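Local atomic coordinates of BamaA.19900.a (Balamuthia mandrillaris, PDB entry 6VZZ), a protein that probably catalyses the ATP-dependent phosphorylation of glucose to glucose 6-phosphate, as glucokinases of the actin-like ATPase superfamily do. Residues Y234-R239 with M309-K314; E242-K247 with E258-G263. All coordinates share one frame; numbering follows the deposited sequence.

Contact 1 of 2, residues Y234-R239 with M309-K314; sequences YAEETR and MMLHFK
E236 and E237 on helix 234-249 meet L311 and K314 on helix 303-327, a nearly perpendicular crossing of two helices within the glucokinase fold of the actin-like ATPase clan. The pairing illustrates how long side chains can join helices whose backbones stay apart: the short axes approach only to 12.8 Å and run at 88° to each other. At the start of the first segment, the hydroxyl of Y234 is hydrogen-bonded to E242 of the second subunit, so the crossing lies close to the dimer interface. E236 follows on the side facing the partner helix. Its OE2 comes within 4.3 Å of L311 CD2, but its main polar partner is K307, a salt bridge one turn before L311. K314 NZ is a further positive centre, 4.8 Å from E236 OE2 and not in contact with it. E237 makes the central link. With CG set beside the backbone N (chi1 -80°) and an extended chain beyond, its carboxylate travels across to helix 303-327, where OE1 forms a salt bridge with K314 NZ at 3.1 Å. R318, a turn further along that helix, forms a second salt bridge to the same oxygen; two cations around a buried carboxylate would favour its ionised form. K314 approaches from the opposite direction by a chain bent at chi2 and chi3. L311 CD2 lies alongside the aliphatic part of E237, 4.4 Å from its CG. T238 turns back on its own helix, its OG1 donating to Y234 O at 2.8 Å; this hydroxyl and T238 N reach the carbonyl from opposite faces of its plane. R239 lays one guanidinium face over E236 CA, which lies toward the rim, 3.6 Å above the plane.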
loop_
_atom_site.group_PDB
_atom_site.type_symbol
_atom_site.label_atom_id
_atom_site.label_comp_id
_atom_site.label_asym_id
_atom_site.label_seq_id
_atom_site.Cartn_x
_atom_site.Cartn_y
_atom_site.Cartn_z
ATOM N N TYR A 234 -4.177 -22.960 -12.802
ATOM C CA TYR A 234 -4.830 -22.939 -11.497
ATOM C C TYR A 234 -4.495 -24.184 -10.681
ATOM O O TYR A 234 -4.167 -24.090 -9.491
ATOM C CB TYR A 234 -6.338 -22.793 -11.683
ATOM C CG TYR A 234 -7.144 -22.797 -10.398
ATOM C CD1 TYR A 234 -7.033 -21.758 -9.483
ATOM C CD2 TYR A 234 -8.035 -23.833 -10.109
ATOM C CE1 TYR A 234 -7.777 -21.744 -8.320
ATOM C CE2 TYR A 234 -8.786 -23.827 -8.938
ATOM C CZ TYR A 234 -8.646 -22.768 -8.051
ATOM O OH TYR A 234 -9.374 -22.728 -6.885
ATOM N N ALA A 235 -4.576 -25.362 -11.302
ATOM C CA ALA A 235 -4.286 -26.599 -10.584
ATOM C C ALA A 235 -2.824 -26.666 -10.160
ATOM O O ALA A 235 -2.517 -27.085 -9.036
ATOM C CB ALA A 235 -4.645 -27.804 -11.447
ATOM N N GLU A 236 -1.907 -26.263 -11.044
ATOM C CA GLU A 236 -0.491 -26.398 -10.729
ATOM C C GLU A 236 -0.022 -25.321 -9.760
ATOM O O GLU A 236 0.869 -25.583 -8.942
ATOM C CB GLU A 236 0.357 -26.380 -12.010
ATOM C CG GLU A 236 0.562 -25.010 -12.648
ATOM C CD GLU A 236 1.772 -24.960 -13.591
ATOM O OE1 GLU A 236 2.335 -26.036 -13.927
ATOM O OE2 GLU A 236 2.157 -23.832 -13.988
ATOM N N GLU A 237 -0.603 -24.117 -9.821
ATOM C CA GLU A 237 -0.262 -23.095 -8.835
ATOM C C GLU A 237 -0.695 -23.526 -7.446
ATOM O O GLU A 237 0.021 -23.303 -6.464
ATOM C CB GLU A 237 -0.905 -21.756 -9.193
ATOM C CG GLU A 237 -0.170 -20.965 -10.249
ATOM C CD GLU A 237 -0.621 -19.518 -10.290
ATOM O OE1 GLU A 237 -0.323 -18.825 -11.288
ATOM O OE2 GLU A 237 -1.277 -19.077 -9.320
ATOM N N THR A 238 -1.868 -24.151 -7.348
ATOM C CA THR A 238 -2.330 -24.666 -6.064
ATOM C C THR A 238 -1.356 -25.690 -5.497
ATOM O O THR A 238 -1.074 -25.684 -4.293
ATOM C CB THR A 238 -3.726 -25.272 -6.219
ATOM O OG1 THR A 238 -4.603 -24.284 -6.782
ATOM C CG2 THR A 238 -4.262 -25.710 -4.876
ATOM N N ARG A 239 -0.816 -26.569 -6.348
ATOM C CA ARG A 239 0.171 -27.530 -5.867
ATOM C C ARG A 239 1.440 -26.825 -5.397
ATOM O O ARG A 239 1.987 -27.162 -4.340
ATOM C CB ARG A 239 0.488 -28.559 -6.953
ATOM C CG ARG A 239 -0.687 -29.471 -7.330
ATOM C CD ARG A 239 -0.232 -30.743 -8.049
ATOM N NE ARG A 239 0.596 -30.465 -9.221
ATOM C CZ ARG A 239 0.121 -30.189 -10.438
ATOM N NH1 ARG A 239 -1.191 -30.153 -10.662
ATOM N NH2 ARG A 239 0.959 -29.947 -11.440
ATOM N N MET A 309 11.636 -20.241 -13.109
ATOM C CA MET A 309 11.839 -18.808 -13.299
ATOM C C MET A 309 10.561 -18.135 -13.797
ATOM O O MET A 309 10.232 -17.020 -13.379
ATOM C CB MET A 309 12.988 -18.587 -14.279
ATOM C CG MET A 309 13.562 -17.197 -14.290
ATOM S SD MET A 309 14.553 -16.891 -12.821
ATOM C CE MET A 309 15.052 -15.202 -13.096
ATOM N N MET A 310 9.833 -18.808 -14.691
ATOM C CA MET A 310 8.529 -18.328 -15.138
ATOM C C MET A 310 7.608 -18.044 -13.956
ATOM O O MET A 310 7.004 -16.969 -13.861
ATOM C CB MET A 310 7.906 -19.366 -16.068
ATOM C CG MET A 310 6.789 -18.853 -16.945
ATOM S SD MET A 310 7.368 -17.512 -17.997
ATOM C CE MET A 310 6.606 -16.116 -17.169
ATOM N N LEU A 311 7.475 -19.012 -13.047
ATOM C CA LEU A 311 6.600 -18.823 -11.897
ATOM C C LEU A 311 7.150 -17.761 -10.962
ATOM O O LEU A 311 6.389 -16.980 -10.378
ATOM C CB LEU A 311 6.417 -20.142 -11.155
ATOM C CG LEU A 311 5.541 -21.153 -11.877
ATOM C CD1 LEU A 311 6.037 -22.545 -11.607
ATOM C CD2 LEU A 311 4.112 -20.991 -11.405
ATOM N N HIS A 312 8.473 -17.735 -10.801
ATOM C CA HIS A 312 9.132 -16.701 -10.011
ATOM C C HIS A 312 8.697 -15.318 -10.480
ATOM O O HIS A 312 8.153 -14.523 -9.707
ATOM C CB HIS A 312 10.647 -16.892 -10.128
ATOM C CG HIS A 312 11.463 -15.851 -9.435
ATOM N ND1 HIS A 312 11.527 -15.742 -8.063
ATOM C CD2 HIS A 312 12.290 -14.899 -9.927
ATOM C CE1 HIS A 312 12.342 -14.753 -7.742
ATOM N NE2 HIS A 312 12.816 -14.223 -8.855
ATOM N N PHE A 313 8.870 -15.041 -11.774
ATOM C CA PHE A 313 8.526 -13.725 -12.292
ATOM C C PHE A 313 7.026 -13.537 -12.408
ATOM O O PHE A 313 6.541 -12.399 -12.333
ATOM C CB PHE A 313 9.203 -13.493 -13.634
ATOM C CG PHE A 313 10.496 -12.771 -13.509
ATOM C CD1 PHE A 313 10.518 -11.448 -13.104
ATOM C CD2 PHE A 313 11.692 -13.411 -13.755
ATOM C CE1 PHE A 313 11.706 -10.769 -12.965
ATOM C CE2 PHE A 313 12.887 -12.732 -13.615
ATOM C CZ PHE A 313 12.893 -11.410 -13.219
ATOM N N LYS A 314 6.275 -14.625 -12.583
ATOM C CA LYS A 314 4.823 -14.507 -12.585
ATOM C C LYS A 314 4.328 -13.913 -11.273
ATOM O O LYS A 314 3.496 -12.998 -11.264
ATOM C CB LYS A 314 4.181 -15.868 -12.846
ATOM C CG LYS A 314 2.667 -15.816 -12.854
ATOM C CD LYS A 314 2.068 -16.815 -13.831
ATOM C CE LYS A 314 2.002 -18.209 -13.242
ATOM N NZ LYS A 314 1.125 -19.116 -14.061
#

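Contact 2 of 2, residues E242-K247 with E258-G263; sequences EYISEK and EDIVSG. With CA (calcium ion), chain D; BGC (beta-D-glucopyranose), chain B.
I244, on helix 234-249, and D259, in the irregular segment leading to helix 263-276, bring the two backbones nearest, with 7.5 Å between their CA atoms. No hydrogen bond spans this gap; the two segments meet through a small, largely apolar contact, an example of how a helix can back a ligand-binding loop without touching the ligand. The isoleucine of the helix divides its branches between two partners. I244 CG1 lies anti to the carbonyl carbon (chi1 -62°), and from it I244 CD1 reaches I260 CG1 at 3.4 Å, the two side chains crossing at about a right angle, while I244 CG2 packs on D259 CB at 4.0 Å. The carboxylate of D259 is engaged otherwise, its OD2 accepting from the hydroxyl of Y249. At the far side of the loop E258 extends into the sugar pocket, where its OE1 accepts a hydrogen bond from the anomeric hydroxyl O1 of β-D-glucose at 2.6 Å. L195 N also bonds to OE1, while R264 and N116 hold OE2, interactions that fix the turn of the carboxylate. The loop closes on itself behind this residue: S262, the N-cap of helix 263-276, donates from OG to E258 O at 2.8 Å, nearly in line with the C=O bond (168°), while V261 centres an inverse gamma turn. On the outer side of helix 234-249, E246 grips a calcium ion with both oxygens, OE1 at 2.5 Å and OE2 at 2.8 Å from the metal. I244 is further covered by I268 and T269 of helix 263-276, I260 touches F315 of helix 303-327, and a backbone hydrogen bond between G263 and G192 joins the loop to the turn between strands 186-191 and 195-201.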
loop_
_atom_site.group_PDB
_atom_site.type_symbol
_atom_site.label_atom_id
_atom_site.label_comp_id
_atom_site.label_asym_id
_atom_site.label_seq_id
_atom_site.Cartn_x
_atom_site.Cartn_y
_atom_site.Cartn_z
ATOM N N GLU A 242 0.826 -25.095 -2.072
ATOM C CA GLU A 242 0.714 -26.063 -0.988
ATOM C C GLU A 242 2.060 -26.697 -0.664
ATOM O O GLU A 242 2.337 -27.009 0.500
ATOM C CB GLU A 242 -0.312 -27.138 -1.345
ATOM C CG GLU A 242 -1.744 -26.646 -1.324
ATOM C CD GLU A 242 -2.755 -27.689 -1.800
ATOM O OE1 GLU A 242 -3.934 -27.319 -1.995
ATOM O OE2 GLU A 242 -2.383 -28.873 -1.969
ATOM N N TYR A 243 2.905 -26.891 -1.676
ATOM C CA TYR A 243 4.239 -27.437 -1.446
ATOM C C TYR A 243 5.077 -26.475 -0.612
ATOM O O TYR A 243 5.658 -26.862 0.411
ATOM C CB TYR A 243 4.890 -27.726 -2.798
ATOM C CG TYR A 243 6.322 -28.221 -2.802
ATOM C CD1 TYR A 243 7.396 -27.324 -2.781
ATOM C CD2 TYR A 243 6.604 -29.576 -2.903
ATOM C CE1 TYR A 243 8.702 -27.772 -2.819
ATOM C CE2 TYR A 243 7.903 -30.033 -2.942
ATOM C CZ TYR A 243 8.948 -29.136 -2.901
ATOM O OH TYR A 243 10.241 -29.609 -2.943
ATOM N N ILE A 244 5.130 -25.203 -1.022
ATOM C CA ILE A 244 5.901 -24.219 -0.271
ATOM C C ILE A 244 5.293 -24.004 1.107
ATOM O O ILE A 244 6.013 -23.925 2.110
ATOM C CB ILE A 244 6.001 -22.903 -1.058
ATOM C CG1 ILE A 244 6.730 -23.145 -2.378
ATOM C CG2 ILE A 244 6.707 -21.839 -0.233
ATOM C CD1 ILE A 244 6.968 -21.909 -3.160
ATOM N N SER A 245 3.964 -23.911 1.184
ATOM C CA SER A 245 3.323 -23.741 2.479
ATOM C C SER A 245 3.637 -24.906 3.394
ATOM O O SER A 245 3.800 -24.729 4.605
ATOM C CB SER A 245 1.818 -23.594 2.313
ATOM O OG SER A 245 1.202 -23.463 3.576
ATOM N N GLU A 246 3.742 -26.107 2.829
ATOM C CA GLU A 246 4.135 -27.264 3.624
ATOM C C GLU A 246 5.555 -27.112 4.154
ATOM O O GLU A 246 5.791 -27.217 5.363
ATOM C CB GLU A 246 3.999 -28.538 2.789
ATOM C CG GLU A 246 4.670 -29.758 3.362
ATOM C CD GLU A 246 4.220 -30.068 4.773
ATOM O OE1 GLU A 246 5.094 -30.385 5.627
ATOM O OE2 GLU A 246 2.991 -30.005 5.021
ATOM N N LYS A 247 6.514 -26.835 3.268
ATOM C CA LYS A 247 7.913 -26.871 3.679
ATOM C C LYS A 247 8.264 -25.727 4.630
ATOM O O LYS A 247 9.103 -25.906 5.518
ATOM C CB LYS A 247 8.820 -26.859 2.448
ATOM N N GLU A 258 7.345 -13.174 -0.949
ATOM C CA GLU A 258 8.784 -13.396 -0.833
ATOM C C GLU A 258 9.135 -14.881 -0.759
ATOM O O GLU A 258 10.274 -15.258 -1.065
ATOM C CB GLU A 258 9.339 -12.664 0.393
ATOM C CG GLU A 258 10.862 -12.712 0.503
ATOM C CD GLU A 258 11.415 -11.889 1.659
ATOM O OE1 GLU A 258 11.299 -10.648 1.618
ATOM O OE2 GLU A 258 11.965 -12.483 2.616
ATOM N N ASP A 259 8.189 -15.739 -0.384
ATOM C CA ASP A 259 8.500 -17.160 -0.356
ATOM C C ASP A 259 8.663 -17.740 -1.753
ATOM O O ASP A 259 9.167 -18.863 -1.893
ATOM C CB ASP A 259 7.431 -17.918 0.433
ATOM C CG ASP A 259 7.446 -17.561 1.918
ATOM O OD1 ASP A 259 8.536 -17.217 2.434
ATOM O OD2 ASP A 259 6.380 -17.627 2.572
ATOM N N ILE A 260 8.274 -16.992 -2.787
ATOM C CA ILE A 260 8.541 -17.362 -4.165
ATOM C C ILE A 260 9.458 -16.352 -4.848
ATOM O O ILE A 260 10.409 -16.737 -5.548
ATOM C CB ILE A 260 7.223 -17.520 -4.950
ATOM C CG1 ILE A 260 6.474 -18.769 -4.481
ATOM C CG2 ILE A 260 7.461 -17.543 -6.451
ATOM C CD1 ILE A 260 5.122 -18.944 -5.153
ATOM N N VAL A 261 9.217 -15.065 -4.616
ATOM C CA VAL A 261 9.893 -14.001 -5.341
ATOM C C VAL A 261 11.125 -13.599 -4.546
ATOM O O VAL A 261 11.152 -12.545 -3.901
ATOM C CB VAL A 261 8.949 -12.807 -5.585
ATOM C CG1 VAL A 261 9.587 -11.797 -6.526
ATOM C CG2 VAL A 261 7.618 -13.296 -6.124
ATOM N N SER A 262 12.152 -14.444 -4.594
ATOM C CA SER A 262 13.415 -14.224 -3.899
ATOM C C SER A 262 14.383 -15.291 -4.378
ATOM O O SER A 262 14.006 -16.207 -5.113
ATOM C CB SER A 262 13.256 -14.283 -2.380
ATOM O OG SER A 262 12.900 -15.591 -1.986
ATOM N N GLY A 263 15.633 -15.170 -3.951
ATOM C CA GLY A 263 16.596 -16.196 -4.280
ATOM C C GLY A 263 16.186 -17.562 -3.768
ATOM O O GLY A 263 16.080 -18.512 -4.549
HETATM CA CA CA D . 3.607 -31.423 7.318
HETATM C C2 BGC B . 12.659 -7.108 4.204
HETATM C C3 BGC B . 12.592 -5.697 3.640
HETATM C C4 BGC B . 13.668 -5.506 2.579
HETATM C C5 BGC B . 13.541 -6.600 1.526
HETATM C C6 BGC B . 14.590 -6.535 0.442
HETATM C C1 BGC B . 12.566 -8.103 3.057
HETATM O O1 BGC B . 12.538 -9.403 3.520
HETATM O O2 BGC B . 11.604 -7.317 5.133
HETATM O O3 BGC B . 12.730 -4.738 4.680
HETATM O O4 BGC B . 13.505 -4.247 1.942
HETATM O O5 BGC B . 13.654 -7.879 2.165
HETATM O O6 BGC B . 15.886 -6.380 0.980
#

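Overall arrangement
From the N terminus, the chain runs through the five-stranded sheet and then four strands of the six-stranded sheet, the last of them 213-216, before entering helix 234-249, whose opening turns serve contact 1 and later turns contact 2. Contact 2 closes first, after ten intervening residues, and the chain then passes into helix 263-276. Contact 1 closes only when helix 303-327 arrives, with 69 residues between its segments, so the smaller loop lies wholly within the larger. Their centres are 11 Å apart, and H312 ND1 probably hydrogen-bonds I260 O at 2.9 Å. Together they tie helices 234-249 and 303-327 to each other and to the loop that carries E258, close to the second subunit.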